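PaaX domain-containing protein, C-domain protein (PDB 3KFW) is of unknown function but, as a PaaX-family protein, probably acts as a transcriptional repressor that binds DNA. Local coordinates at the interface of chains A and B. Residues are numbered along the deposited sequence; one frame, centred on the assembly and turned at random. Chains: chain A/B, Uncharacterized protein.

The interface of chains A and B. Residues chain A 92, 118-120, 122; chain B 92, 118-120, 122.
The guanidinium of A:Arg119 meets that of B:Arg119 tip to tip across a two-fold axis, NH2 to NH2 at 3.7 Å, with their planes 60° apart. Both belong to the central Cas2-like domain of the PaaX family, which here pairs with its copy; the deposited structure alone does not establish this dimer as the biological one. One face of A:Arg119 carries the backbone carbonyl oxygen of B:Glu120, 3.0 Å from NH2 but with the N-H directed away, so the approach is not a hydrogen bond. The NE–NH2 edge is instead turned to its own chain: NE and NH2 grip A:Glu120 O side-on, at 3.3 and 3.2 Å. That oxygen lies slightly out of the guanidinium plane; the N-H of NH2 points onto its lone pair, in the carbonyl plane, while NE comes in tilted. This double grip probably limits the guanidinium's rotation, and the two carbonyl oxygens may ease repulsion between the facing charges. CG of A:Arg119 stands between backbone N and carbonyl carbon (chi1 69°), and bends at chi2 and chi3 let the tip return to A:Glu120 while the aliphatic part faces B:Ile92. The B:Ile92 side chain crosses those of A:Arg119 and A:Leu118 obliquely; its CG2 methyl touches A:Arg119 CD at 3.4 Å and A:Leu118 CD2 at 3.6 Å. Nearer the axis, the CG2 methyls of A:Val122 and B:Val122 meet end to end at 3.8 Å. Exchanging the chains gives the twin contacts.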
ATOM      1  N   ILE A  92      -7.780   3.034   9.673  1.00 25.15           N
ATOM      2  CA  ILE A  92      -7.418   2.886   8.275  1.00 24.44           C
ATOM      3  C   ILE A  92      -6.851   4.217   7.784  1.00 24.16           C
ATOM      4  O   ILE A  92      -7.550   5.216   7.807  1.00 23.11           O
ATOM      5  CB  ILE A  92      -8.711   2.601   7.412  1.00 24.77           C
ATOM      6  CG1 ILE A  92      -9.503   1.428   7.953  1.00 22.75           C
ATOM      7  CG2 ILE A  92      -8.363   2.344   5.914  1.00 24.71           C
ATOM      8  CD1 ILE A  92      -8.670   0.230   8.073  1.00 21.19           C
ATOM      9  N   LEU A 118      -1.473  -4.307  11.039  1.00 29.56           N
ATOM     10  CA  LEU A 118      -1.871  -5.544  10.374  1.00 30.80           C
ATOM     11  C   LEU A 118      -1.202  -5.639   9.028  1.00 31.78           C
ATOM     12  O   LEU A 118      -0.960  -6.740   8.522  1.00 32.78           O
ATOM     13  CB  LEU A 118      -3.389  -5.642  10.197  1.00 30.87           C
ATOM     14  CG  LEU A 118      -3.956  -6.898   9.460  1.00 33.13           C
ATOM     15  CD1 LEU A 118      -3.569  -8.293  10.058  1.00 33.99           C
ATOM     16  CD2 LEU A 118      -5.466  -6.809   9.308  1.00 32.94           C
ATOM     17  N   ARG A 119      -0.889  -4.478   8.437  1.00 32.26           N
ATOM     18  CA  ARG A 119      -0.423  -4.416   7.033  1.00 31.34           C
ATOM     19  C   ARG A 119      -0.416  -2.973   6.667  1.00 31.26           C
ATOM     20  O   ARG A 119      -0.902  -2.129   7.443  1.00 33.35           O
ATOM     21  CB  ARG A 119      -1.338  -5.253   6.119  1.00 31.54           C
ATOM     22  CG  ARG A 119      -2.772  -4.758   5.858  1.00 30.29           C
ATOM     23  CD  ARG A 119      -3.210  -5.050   4.356  1.00 27.23           C
ATOM     24  NE  ARG A 119      -2.913  -3.832   3.599  1.00 31.91           N
ATOM     25  CZ  ARG A 119      -2.469  -3.751   2.336  1.00 27.36           C
ATOM     26  NH1 ARG A 119      -2.294  -4.828   1.573  1.00 24.53           N
ATOM     27  NH2 ARG A 119      -2.213  -2.554   1.837  1.00 26.13           N
ATOM     28  N   GLU A 120       0.171  -2.634   5.547  1.00 30.70           N
ATOM     29  CA  GLU A 120       0.276  -1.198   5.154  1.00 30.34           C
ATOM     30  C   GLU A 120      -1.100  -0.468   5.288  1.00 29.64           C
ATOM     31  O   GLU A 120      -2.082  -0.807   4.572  1.00 28.95           O
ATOM     32  CB  GLU A 120       0.878  -1.045   3.728  1.00 28.87           C
ATOM     33  N   VAL A 122      -3.336  -0.273   7.850  1.00 28.16           N
ATOM     34  CA  VAL A 122      -4.341  -0.847   8.701  1.00 27.79           C
ATOM     35  C   VAL A 122      -3.756  -1.100  10.109  1.00 28.25           C
ATOM     36  O   VAL A 122      -2.951  -2.025  10.307  1.00 29.43           O
ATOM     37  CB  VAL A 122      -4.815  -2.226   8.147  1.00 28.23           C
ATOM     38  CG1 VAL A 122      -5.988  -2.695   8.913  1.00 26.09           C
ATOM     39  CG2 VAL A 122      -5.176  -2.147   6.665  1.00 27.95           C
TER
ATOM     40  N   ILE B  92      -9.110  -7.943   4.149  1.00 25.15           N
ATOM     41  CA  ILE B  92      -7.804  -7.310   4.182  1.00 24.44           C
ATOM     42  C   ILE B  92      -6.826  -8.192   3.407  1.00 24.16           C
ATOM     43  O   ILE B  92      -6.614  -9.333   3.783  1.00 23.11           O
ATOM     44  CB  ILE B  92      -7.275  -7.247   5.669  1.00 24.77           C
ATOM     45  CG1 ILE B  92      -8.279  -6.596   6.598  1.00 22.75           C
ATOM     46  CG2 ILE B  92      -5.913  -6.493   5.769  1.00 24.71           C
ATOM     47  CD1 ILE B  92      -8.671  -5.270   6.118  1.00 21.19           C
ATOM     48  N   LEU B 118     -11.934   0.411  -0.068  1.00 29.56           N
ATOM     49  CA  LEU B 118     -11.779   1.577   0.796  1.00 30.80           C
ATOM     50  C   LEU B 118     -10.460   2.249   0.516  1.00 31.78           C
ATOM     51  O   LEU B 118     -10.320   3.461   0.708  1.00 32.78           O
ATOM     52  CB  LEU B 118     -11.859   1.210   2.281  1.00 30.87           C
ATOM     53  CG  LEU B 118     -11.667   2.358   3.324  1.00 33.13           C
ATOM     54  CD1 LEU B 118     -12.633   3.584   3.200  1.00 33.99           C
ATOM     55  CD2 LEU B 118     -11.707   1.818   4.745  1.00 32.94           C
ATOM     56  N   ARG B 119      -9.480   1.465   0.049  1.00 32.26           N
ATOM     57  CA  ARG B 119      -8.084   1.944  -0.071  1.00 31.34           C
ATOM     58  C   ARG B 119      -7.264   0.741  -0.382  1.00 31.26           C
ATOM     59  O   ARG B 119      -7.776  -0.393  -0.342  1.00 33.35           O
ATOM     60  CB  ARG B 119      -7.638   2.645   1.226  1.00 31.54           C
ATOM     61  CG  ARG B 119      -7.431   1.793   2.491  1.00 30.29           C
ATOM     62  CD  ARG B 119      -6.188   2.319   3.335  1.00 27.23           C
ATOM     63  NE  ARG B 119      -5.036   1.522   2.906  1.00 31.91           N
ATOM     64  CZ  ARG B 119      -3.768   1.938   2.769  1.00 27.36           C
ATOM     65  NH1 ARG B 119      -3.389   3.176   3.077  1.00 24.53           N
ATOM     66  NH2 ARG B 119      -2.870   1.077   2.323  1.00 26.13           N
ATOM     67  N   GLU B 120      -6.025   0.932  -0.757  1.00 30.70           N
ATOM     68  CA  GLU B 120      -5.167  -0.223  -1.152  1.00 30.34           C
ATOM     69  C   GLU B 120      -5.243  -1.375  -0.097  1.00 29.64           C
ATOM     70  O   GLU B 120      -4.825  -1.200   1.081  1.00 28.95           O
ATOM     71  CB  GLU B 120      -3.702   0.225  -1.418  1.00 28.87           C
ATOM     72  N   VAL B 122      -7.882  -2.988   1.330  1.00 28.16           N
ATOM     73  CA  VAL B 122      -9.007  -3.033   2.222  1.00 27.79           C
ATOM     74  C   VAL B 122     -10.322  -2.992   1.412  1.00 28.25           C
ATOM     75  O   VAL B 122     -10.701  -1.943   0.865  1.00 29.43           O
ATOM     76  CB  VAL B 122      -9.014  -1.794   3.170  1.00 28.23           C
ATOM     77  CG1 VAL B 122     -10.048  -1.966   4.210  1.00 26.09           C
ATOM     78  CG2 VAL B 122      -7.656  -1.582   3.835  1.00 27.95           C
TER